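Local coordinates for protocadherin-19 isoform 1 (Danio rerio, PDB 5CO1), which mediates calcium-dependent homophilic cell adhesion, weakly alone but robustly in complex with the cadherin cdh2, and is essential for early neurulation in the anterior neural plate, at residues E79-A84 / H95-V100. Numbering follows the deposited sequence.
Sequences EIDVQA and HCKVIV
Lys-97 and Asp-81 form a salt bridge, with NZ of Lys-97 2.9 Å from OD1 of Asp-81, although as a hydrogen bond it is weak. The lysine reaches this partner by bending at chi3 and at chi4 (-53°). CD of Lys-97 also lies 3.7 Å from CG of Glu-79, the two side chains crossing at an angle, and the Glu-79 carboxylate stays beyond salt-bridge distance. Farther along the same face, Gln-83 and the exposed His-95 run side by side: OE1 of Gln-83 is 3.4 Å from CE1 of His-95, with amide and imidazole planes 69° apart.

The backbone gives the register. Ile-80 pairs with Val-98 and Val-82 with Cys-96 as antiparallel hydrogen-bonded pairs, each closed by two N-H to O=C bonds; that from Val-82 N to Cys-96 O measures 2.9 Å and is nearly straight (172° at the hydrogen). The strands thus make the hairpin of 77-86 and 94-103, the central pair of a four-stranded sheet in the Greek-key sandwich of a cadherin repeat.

Toward the sandwich interior, CG2 of Val-82 meets CG2 of Val-98 at 3.7 Å, and SG of Cys-96 lies 3.8 Å from CB of Val-82. CD1 of Ile-80 reaches CG2 of Val-100 at 4.1 Å. Ile-57 packs on Val-82 and Phe-55 on Val-100, both from strand 55-57. The backbone of Asp-81 hydrogen-bonds to Ile-44 and Asn-45 of strand 39-46, while Val-8 and Thr-10 of strand 8-14 touch Ile-99.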
loop_
_atom_site.group_PDB
_atom_site.type_symbol
_atom_site.label_atom_id
_atom_site.label_comp_id
_atom_site.label_asym_id
_atom_site.label_seq_id
_atom_site.Cartn_x
_atom_site.Cartn_y
_atom_site.Cartn_z
ATOM N N GLU A 79 14.067 -10.504 -6.261
ATOM C CA GLU A 79 14.871 -11.461 -7.030
ATOM C C GLU A 79 16.054 -11.829 -6.163
ATOM O O GLU A 79 16.719 -10.961 -5.592
ATOM C CB GLU A 79 15.358 -10.844 -8.350
ATOM C CG GLU A 79 15.244 -11.728 -9.593
ATOM C CD GLU A 79 15.369 -10.936 -10.897
ATOM O OE1 GLU A 79 14.327 -10.690 -11.554
ATOM O OE2 GLU A 79 16.501 -10.518 -11.247
ATOM N N ILE A 80 16.236 -13.128 -5.957
ATOM C CA ILE A 80 17.353 -13.631 -5.169
ATOM C C ILE A 80 18.106 -14.609 -6.049
ATOM O O ILE A 80 17.502 -15.309 -6.844
ATOM C CB ILE A 80 16.880 -14.347 -3.887
ATOM C CG1 ILE A 80 15.747 -13.580 -3.209
ATOM C CG2 ILE A 80 18.030 -14.502 -2.899
ATOM C CD1 ILE A 80 14.845 -14.464 -2.377
ATOM N N ASP A 81 19.426 -14.583 -5.964
ATOM C CA ASP A 81 20.247 -15.533 -6.664
ATOM C C ASP A 81 20.846 -16.479 -5.672
ATOM O O ASP A 81 21.444 -16.067 -4.693
ATOM C CB ASP A 81 21.339 -14.830 -7.456
ATOM C CG ASP A 81 20.777 -13.852 -8.479
ATOM O OD1 ASP A 81 20.315 -14.319 -9.554
ATOM O OD2 ASP A 81 20.797 -12.622 -8.202
ATOM N N VAL A 82 20.609 -17.763 -5.880
ATOM C CA VAL A 82 21.026 -18.749 -4.923
ATOM C C VAL A 82 22.055 -19.660 -5.568
ATOM O O VAL A 82 21.900 -20.057 -6.717
ATOM C CB VAL A 82 19.819 -19.547 -4.432
ATOM C CG1 VAL A 82 20.198 -20.362 -3.207
ATOM C CG2 VAL A 82 18.686 -18.609 -4.064
ATOM N N GLN A 83 23.117 -19.979 -4.845
ATOM C CA GLN A 83 23.997 -21.052 -5.297
ATOM C C GLN A 83 24.140 -22.251 -4.354
ATOM O O GLN A 83 23.799 -22.203 -3.158
ATOM C CB GLN A 83 25.369 -20.508 -5.652
ATOM C CG GLN A 83 26.218 -20.054 -4.472
ATOM C CD GLN A 83 27.687 -19.927 -4.846
ATOM O OE1 GLN A 83 28.035 -19.298 -5.858
ATOM N NE2 GLN A 83 28.548 -20.595 -4.086
ATOM N N ALA A 84 24.661 -23.325 -4.933
ATOM C CA ALA A 84 25.009 -24.538 -4.204
ATOM C C ALA A 84 26.402 -25.020 -4.598
ATOM O O ALA A 84 26.722 -25.160 -5.778
ATOM C CB ALA A 84 23.999 -25.616 -4.500
ATOM N N HIS A 95 23.541 -22.642 -9.745
ATOM C CA HIS A 95 22.873 -21.364 -9.512
ATOM C C HIS A 95 21.408 -21.563 -9.812
ATOM O O HIS A 95 21.056 -22.318 -10.713
ATOM C CB HIS A 95 23.456 -20.272 -10.441
ATOM C CG HIS A 95 24.897 -19.992 -10.171
ATOM N ND1 HIS A 95 25.312 -19.306 -9.047
ATOM C CD2 HIS A 95 26.021 -20.520 -10.715
ATOM C CE1 HIS A 95 26.632 -19.326 -8.977
ATOM N NE2 HIS A 95 27.087 -20.060 -9.975
ATOM N N CYS A 96 20.553 -20.831 -9.116
ATOM C CA CYS A 96 19.183 -20.635 -9.556
ATOM C C CYS A 96 18.733 -19.252 -9.170
ATOM O O CYS A 96 19.432 -18.518 -8.465
ATOM C CB CYS A 96 18.246 -21.675 -8.923
ATOM S SG CYS A 96 18.069 -21.577 -7.110
ATOM N N LYS A 97 17.562 -18.890 -9.655
ATOM C CA LYS A 97 16.960 -17.633 -9.312
ATOM C C LYS A 97 15.695 -17.947 -8.519
ATOM O O LYS A 97 14.973 -18.905 -8.825
ATOM C CB LYS A 97 16.631 -16.871 -10.590
ATOM C CG LYS A 97 16.099 -15.465 -10.373
ATOM C CD LYS A 97 15.923 -14.695 -11.691
ATOM C CE LYS A 97 17.208 -14.619 -12.521
ATOM N NZ LYS A 97 18.376 -14.098 -11.746
ATOM N N VAL A 98 15.473 -17.206 -7.442
ATOM C CA VAL A 98 14.204 -17.302 -6.702
ATOM C C VAL A 98 13.503 -15.952 -6.677
ATOM O O VAL A 98 14.059 -14.969 -6.166
ATOM C CB VAL A 98 14.423 -17.772 -5.258
ATOM C CG1 VAL A 98 13.086 -17.948 -4.573
ATOM C CG2 VAL A 98 15.196 -19.082 -5.259
ATOM N N ILE A 99 12.336 -15.905 -7.314
ATOM C CA ILE A 99 11.542 -14.711 -7.376
ATOM C C ILE A 99 10.402 -14.781 -6.353
ATOM O O ILE A 99 9.583 -15.688 -6.378
ATOM C CB ILE A 99 10.964 -14.522 -8.775
ATOM C CG1 ILE A 99 12.083 -14.277 -9.780
ATOM C CG2 ILE A 99 9.991 -13.351 -8.819
ATOM C CD1 ILE A 99 11.719 -14.784 -11.168
ATOM N N VAL A 100 10.408 -13.846 -5.410
ATOM C CA VAL A 100 9.384 -13.766 -4.383
ATOM C C VAL A 100 8.427 -12.608 -4.639
ATOM O O VAL A 100 8.830 -11.446 -4.592
ATOM C CB VAL A 100 10.032 -13.600 -3.008
ATOM C CG1 VAL A 100 8.998 -13.214 -1.969
ATOM C CG2 VAL A 100 10.727 -14.898 -2.630
#